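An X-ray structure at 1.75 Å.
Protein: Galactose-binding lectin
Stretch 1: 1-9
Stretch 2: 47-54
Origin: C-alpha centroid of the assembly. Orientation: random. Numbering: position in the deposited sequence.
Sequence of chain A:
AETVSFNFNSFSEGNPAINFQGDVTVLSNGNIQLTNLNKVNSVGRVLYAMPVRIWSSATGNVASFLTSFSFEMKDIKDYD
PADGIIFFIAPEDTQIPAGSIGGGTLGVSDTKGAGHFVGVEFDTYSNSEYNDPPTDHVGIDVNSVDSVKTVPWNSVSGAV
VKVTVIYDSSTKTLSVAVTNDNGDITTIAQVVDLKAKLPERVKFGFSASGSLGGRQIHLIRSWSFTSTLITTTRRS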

# COMPACT_ATOMS: atom_id res chain seq x y z
N ALA A 1 5.59 -5.00 14.55
CA ALA A 1 6.00 -5.95 13.51
C ALA A 1 6.85 -5.27 12.44
O ALA A 1 6.66 -4.10 12.13
CB ALA A 1 4.78 -6.60 12.87
N GLU A 2 7.82 -6.02 11.91
CA GLU A 2 8.76 -5.55 10.89
C GLU A 2 8.27 -6.06 9.52
O GLU A 2 8.24 -7.27 9.30
CB GLU A 2 10.15 -6.09 11.23
CG GLU A 2 11.27 -5.73 10.27
CD GLU A 2 12.61 -6.22 10.80
OE1 GLU A 2 13.01 -5.75 11.88
OE2 GLU A 2 13.23 -7.10 10.16
N THR A 3 7.95 -5.14 8.62
CA THR A 3 7.43 -5.43 7.29
C THR A 3 8.30 -4.82 6.18
O THR A 3 8.74 -3.68 6.29
CB THR A 3 5.96 -4.95 7.20
OG1 THR A 3 5.19 -5.75 8.10
CG2 THR A 3 5.36 -5.05 5.78
N VAL A 4 8.55 -5.63 5.13
CA VAL A 4 9.25 -5.25 3.91
C VAL A 4 8.21 -5.39 2.79
O VAL A 4 7.65 -6.48 2.63
CB VAL A 4 10.54 -6.05 3.61
CG1 VAL A 4 11.13 -5.65 2.25
CG2 VAL A 4 11.58 -5.88 4.71
N SER A 5 7.94 -4.31 2.07
CA SER A 5 6.96 -4.33 1.00
C SER A 5 7.45 -3.55 -0.21
O SER A 5 7.95 -2.43 -0.07
CB SER A 5 5.63 -3.75 1.49
OG SER A 5 4.62 -3.97 0.52
N PHE A 6 7.30 -4.15 -1.41
CA PHE A 6 7.70 -3.49 -2.67
C PHE A 6 6.83 -3.97 -3.81
O PHE A 6 6.17 -4.99 -3.71
CB PHE A 6 9.19 -3.68 -2.99
CG PHE A 6 9.76 -5.07 -3.08
CD1 PHE A 6 9.64 -5.82 -4.25
CD2 PHE A 6 10.47 -5.63 -2.03
CE1 PHE A 6 10.20 -7.09 -4.36
CE2 PHE A 6 11.03 -6.91 -2.13
CZ PHE A 6 10.91 -7.62 -3.30
N ASN A 7 6.83 -3.21 -4.90
CA ASN A 7 6.05 -3.56 -6.08
C ASN A 7 6.75 -3.00 -7.32
O ASN A 7 7.06 -1.80 -7.37
CB ASN A 7 4.59 -3.06 -5.97
CG ASN A 7 3.76 -3.25 -7.22
OD1 ASN A 7 3.23 -2.29 -7.78
ND2 ASN A 7 3.66 -4.48 -7.71
N PHE A 8 7.03 -3.88 -8.28
CA PHE A 8 7.62 -3.56 -9.58
C PHE A 8 6.63 -3.89 -10.68
O PHE A 8 6.32 -5.05 -10.90
CB PHE A 8 8.94 -4.34 -9.83
CG PHE A 8 10.09 -4.03 -8.91
CD1 PHE A 8 10.89 -2.92 -9.13
CD2 PHE A 8 10.40 -4.86 -7.85
CE1 PHE A 8 11.96 -2.63 -8.27
CE2 PHE A 8 11.46 -4.57 -6.99
CZ PHE A 8 12.24 -3.46 -7.20
N ASN A 9 6.14 -2.87 -11.37
CA ASN A 9 5.24 -3.03 -12.53
C ASN A 9 6.10 -3.11 -13.80
O ASN A 9 5.66 -3.58 -14.85
CB ASN A 9 4.27 -1.85 -12.62
CG ASN A 9 3.35 -1.75 -11.45
OD1 ASN A 9 2.71 -2.74 -11.05
ND2 ASN A 9 3.27 -0.57 -10.87
N LEU A 47 18.26 -9.77 -8.06
CA LEU A 47 17.96 -9.84 -6.63
C LEU A 47 17.40 -8.53 -6.13
O LEU A 47 17.82 -7.46 -6.62
CB LEU A 47 19.22 -10.17 -5.81
CG LEU A 47 19.99 -11.45 -6.14
CD1 LEU A 47 21.44 -11.31 -5.76
CD2 LEU A 47 19.38 -12.65 -5.46
N TYR A 48 16.48 -8.59 -5.14
CA TYR A 48 16.04 -7.38 -4.48
C TYR A 48 17.27 -6.95 -3.68
O TYR A 48 17.87 -7.80 -3.02
CB TYR A 48 14.77 -7.61 -3.65
CG TYR A 48 14.28 -6.33 -3.02
CD1 TYR A 48 13.77 -5.29 -3.80
CD2 TYR A 48 14.33 -6.16 -1.64
CE1 TYR A 48 13.30 -4.12 -3.22
CE2 TYR A 48 13.89 -4.97 -1.05
CZ TYR A 48 13.37 -3.96 -1.85
OH TYR A 48 12.89 -2.81 -1.27
N ALA A 49 17.69 -5.72 -3.90
CA ALA A 49 19.00 -5.24 -3.41
C ALA A 49 19.10 -5.26 -1.89
O ALA A 49 20.21 -5.29 -1.41
CB ALA A 49 19.27 -3.87 -3.95
N MET A 50 17.99 -5.16 -1.20
CA MET A 50 18.07 -5.07 0.26
C MET A 50 17.97 -6.45 0.90
O MET A 50 17.10 -7.23 0.53
CB MET A 50 16.97 -4.17 0.80
CG MET A 50 16.98 -4.08 2.27
SD MET A 50 15.85 -2.85 2.87
CE MET A 50 14.25 -3.46 2.34
N PRO A 51 18.82 -6.76 1.89
CA PRO A 51 18.70 -7.99 2.62
C PRO A 51 17.36 -7.97 3.37
O PRO A 51 16.96 -6.96 3.87
CB PRO A 51 19.86 -7.93 3.61
CG PRO A 51 20.82 -6.98 2.99
CD PRO A 51 19.95 -5.95 2.32
N VAL A 52 16.74 -9.13 3.48
CA VAL A 52 15.46 -9.23 4.17
C VAL A 52 15.68 -10.11 5.40
O VAL A 52 16.19 -11.22 5.26
CB VAL A 52 14.38 -9.79 3.21
CG1 VAL A 52 13.11 -10.18 3.97
CG2 VAL A 52 14.07 -8.78 2.08
N ARG A 53 15.25 -9.65 6.59
CA ARG A 53 15.38 -10.44 7.82
C ARG A 53 14.21 -11.43 7.88
O ARG A 53 13.08 -11.01 8.16
CB ARG A 53 15.42 -9.50 9.05
CG ARG A 53 15.85 -10.11 10.38
CD ARG A 53 15.78 -8.97 11.39
NE ARG A 53 15.84 -9.43 12.76
CZ ARG A 53 15.26 -8.80 13.78
NH1 ARG A 53 14.52 -7.71 13.56
NH2 ARG A 53 15.40 -9.25 15.01
N ILE A 54 14.46 -12.71 7.53
CA ILE A 54 13.40 -13.72 7.51
C ILE A 54 13.19 -14.39 8.85
O ILE A 54 12.14 -14.99 9.08
CB ILE A 54 13.56 -14.78 6.38
CG1 ILE A 54 14.97 -15.43 6.36
CG2 ILE A 54 13.19 -14.14 5.05
CD1 ILE A 54 15.00 -16.86 5.88
O HOH W 1 13.93 -6.83 6.78

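The two stretches meet through side chains alone, in a largely apolar contact built around a Phe6–Tyr48 ring stack and closed at one end by a salt bridge between Glu2 and Arg53. Stretch 1 runs as a strand from Glu2 to Phe8, while stretch 2 comprises the end of one strand at Leu47 and Tyr48, a loop through Ala49, Met50 and Pro51, and a short strand at Val52 and Arg53. The backbones stand well apart: the CA atoms of Val4 and Val52 are 7.4 Å from each other, those of Glu2 and Arg53 8.8 Å, and those of Phe6 and Tyr48 9.4 Å. No backbone hydrogen bond joins the two stretches, and side chains fill the space between them. The alternation of the first strand sets the pattern, since Glu2, Val4, Phe6 and Phe8 all direct their CA-to-CB bonds toward stretch 2 whereas Thr3 and Asn7 are out of reach and Ser5 points away.

Tyr48 has the most area covered of any residue in the contact. Its ring lies over one face of the Phe6 ring, with centroids 3.8 Å apart and planes inclined by only 16°, a face-to-face stack whose closest atoms, Phe6 CD2 and Tyr48 CZ, are 3.4 Å apart. Such near-parallel rings bring broad, polarizable surfaces together, so dispersion and the exclusion of water can both favor the pairing. The chi1 of Phe6 is p and that of Tyr48 is t, and these rotamers place the two rings in the gap between the two stretches. Phe8 adds a second aromatic neighbor in a different pose: Tyr48 CD1 sits at the edge of the Phe8 ring, near its plane, 4.0 Å from Phe8 CE2.

Val4 continues the apolar layer toward the loop. Its CG1 methyl lies 3.8 Å from Met50 CE, a contact reached because the methionine side chain extends through t values of chi1 and chi2 before chi3 turns to p. The same Val4 CG1 is 4.3 Å from Val52 CG2 and 4.4 Å from Tyr48 CE2, so one methyl group touches three residues of stretch 2. These are van der Waals contacts without directional bonding; they pay by keeping hydrocarbon surface away from water. Val52 takes part although its CA-to-CB bond points sideways.

At the other end the chemistry becomes ionic. Glu2 OE1 and Arg53 NH1 are 3.0 Å apart and form a salt bridge, with the carboxylate oxygen at the edge of the guanidinium, near its plane. The accompanying hydrogen bond from NH1 is weak, its N-H...acceptor angle being 129°, so charge attraction is well served by the distance but the directional component is strained. A water reinforces the link: it accepts a hydrogen bond from Arg53 N at 3.1 Å and donates a weak one to Glu2 OE2 at 3.5 Å, connecting the carboxylate to the arginine backbone as well.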